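Local structure of dipicolinate synthase, B chain (3MCU) at residues L126-N131 against V153-D158. The protein probably acts with its partner subunit DpaA to oxidise dihydrodipicolinate to dipicolinate during sporulation, with NADP as the likely electron acceptor. Numbering follows the deposited sequence.
Sequences LAVSTN and VPFGQD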
loop_
_atom_site.group_PDB
_atom_site.type_symbol
_atom_site.label_atom_id
_atom_site.label_comp_id
_atom_site.label_asym_id
_atom_site.label_seq_id
_atom_site.Cartn_x
_atom_site.Cartn_y
_atom_site.Cartn_z
ATOM N N LEU D 126 -6.996 20.292 -4.300
ATOM C CA LEU D 126 -6.500 20.213 -2.933
ATOM C C LEU D 126 -5.350 21.198 -2.717
ATOM O O LEU D 126 -4.457 21.277 -3.549
ATOM C CB LEU D 126 -5.978 18.793 -2.666
ATOM C CG LEU D 126 -6.947 17.613 -2.788
ATOM C CD1 LEU D 126 -6.237 16.268 -2.573
ATOM C CD2 LEU D 126 -8.078 17.799 -1.780
ATOM N N ALA D 127 -5.359 21.920 -1.594
ATOM C CA ALA D 127 -4.190 22.713 -1.152
ATOM C C ALA D 127 -3.584 22.137 0.118
ATOM O O ALA D 127 -4.029 22.442 1.231
ATOM C CB ALA D 127 -4.563 24.183 -0.921
ATOM N N VAL D 128 -2.550 21.325 -0.050
ATOM C CA VAL D 128 -1.926 20.656 1.073
ATOM C C VAL D 128 -1.271 21.608 2.050
ATOM O O VAL D 128 -0.791 22.684 1.682
ATOM C CB VAL D 128 -0.895 19.625 0.601
ATOM C CG1 VAL D 128 -1.554 18.671 -0.393
ATOM C CG2 VAL D 128 0.272 20.315 -0.052
ATOM N N SER D 129 -1.273 21.176 3.307
ATOM C CA SER D 129 -0.578 21.837 4.398
ATOM C C SER D 129 -0.394 20.865 5.562
ATOM O O SER D 129 -1.263 20.738 6.415
ATOM C CB SER D 129 -1.378 23.030 4.892
ATOM O OG SER D 129 -0.743 23.583 6.038
ATOM N N THR D 130 0.739 20.182 5.607
ATOM C CA THR D 130 1.008 19.288 6.713
ATOM C C THR D 130 2.507 19.180 6.946
ATOM O O THR D 130 3.284 19.185 5.991
ATOM C CB THR D 130 0.368 17.887 6.477
ATOM O OG1 THR D 130 0.536 17.075 7.642
ATOM C CG2 THR D 130 0.978 17.188 5.279
ATOM N N ASN D 131 2.904 19.077 8.217
ATOM C CA ASN D 131 4.320 18.990 8.582
ATOM C C ASN D 131 4.892 17.574 8.443
ATOM O O ASN D 131 6.070 17.348 8.736
ATOM C CB ASN D 131 4.566 19.550 10.000
ATOM C CG ASN D 131 4.000 18.650 11.107
ATOM O OD1 ASN D 131 3.881 17.436 10.936
ATOM N ND2 ASN D 131 3.667 19.245 12.249
ATOM N N VAL D 153 -2.973 22.349 -5.816
ATOM C CA VAL D 153 -2.409 23.681 -5.886
ATOM C C VAL D 153 -0.903 23.469 -5.725
ATOM O O VAL D 153 -0.478 22.744 -4.812
ATOM C CB VAL D 153 -2.962 24.570 -4.757
ATOM C CG1 VAL D 153 -2.356 25.990 -4.834
ATOM C CG2 VAL D 153 -4.490 24.622 -4.816
ATOM N N PRO D 154 -0.092 24.053 -6.626
ATOM C CA PRO D 154 1.367 23.860 -6.528
ATOM C C PRO D 154 1.869 24.061 -5.103
ATOM O O PRO D 154 1.405 24.969 -4.400
ATOM C CB PRO D 154 1.927 24.945 -7.463
ATOM C CG PRO D 154 0.834 25.118 -8.504
ATOM C CD PRO D 154 -0.457 24.950 -7.742
ATOM N N PHE D 155 2.812 23.224 -4.683
ATOM C CA PHE D 155 3.210 23.159 -3.280
ATOM C C PHE D 155 4.677 22.787 -3.142
ATOM O O PHE D 155 5.316 22.332 -4.102
ATOM C CB PHE D 155 2.373 22.104 -2.541
ATOM C CG PHE D 155 2.596 20.698 -3.048
ATOM C CD1 PHE D 155 3.607 19.898 -2.511
ATOM C CD2 PHE D 155 1.801 20.175 -4.057
ATOM C CE1 PHE D 155 3.817 18.616 -2.978
ATOM C CE2 PHE D 155 1.993 18.876 -4.525
ATOM C CZ PHE D 155 2.998 18.099 -3.996
ATOM N N GLY D 156 5.195 22.959 -1.932
ATOM C CA GLY D 156 6.564 22.585 -1.618
ATOM C C GLY D 156 6.906 22.779 -0.153
ATOM O O GLY D 156 6.033 23.043 0.665
ATOM N N GLN D 157 8.190 22.663 0.173
ATOM C CA GLN D 157 8.664 22.930 1.526
ATOM C C GLN D 157 8.560 24.420 1.868
ATOM O O GLN D 157 9.026 25.265 1.112
ATOM C CB GLN D 157 10.101 22.444 1.667
ATOM C CG GLN D 157 10.234 20.947 1.431
ATOM C CD GLN D 157 11.652 20.446 1.615
ATOM O OE1 GLN D 157 12.418 20.379 0.658
ATOM N NE2 GLN D 157 12.008 20.091 2.849
ATOM N N ASP D 158 7.921 24.725 2.997
ATOM C CA ASP D 158 7.759 26.100 3.463
ATOM C C ASP D 158 8.803 26.462 4.515
ATOM O O ASP D 158 8.944 27.620 4.873
ATOM C CB ASP D 158 6.372 26.318 4.073
ATOM C CG ASP D 158 6.055 25.330 5.213
ATOM O OD1 ASP D 158 5.455 25.748 6.225
ATOM O OD2 ASP D 158 6.378 24.126 5.093
HETATM O O HOH W 1 -1.643 21.275 -2.773
#
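Leu126 and Val153 join two neighbouring parallel strands where their pairing gives way to a bridging water. The strands, 124-130 and 150-156, belong to one beta-alpha-beta unit, and the contact is buried. Val153 N donates to Leu126 O at 2.9 Å. The N-H points nearly straight at the oxygen (169°), and the donor is tilted 22° from the carbonyl plane. Beyond this bond the chains part. A water fills the place of the next direct link: it accepts from Val128 N at 2.9 Å and donates to Val153 O at 2.8 Å. It also donates to Leu126 O, so that oxygen takes two bonds.

Side chains meet on both sides of the strand pair. On one, Val153 CG2 meets Ala127 CB at 3.9 Å; on the other, Val128 reaches Phe155 with one methyl. Its CG2 lies 3.7 Å from Phe155 CB and 3.8 Å from Phe155 CG, at the root of the ring and oblique to it. With CG between the backbone N and carbonyl carbon (chi1 64°), the ring turns an edge to Val153 O, which lies in its plane.

Where the strands part, strand 167-169 pairs antiparallel with both: Val128 and Thr130 bond to its backbone, Ala127 and Val153 touch Ala169, and Phe155 packs on Met167. Strand 124-130 also pairs in parallel with strand 87-94, and helix 138-145 makes the crossover to strand 150-156.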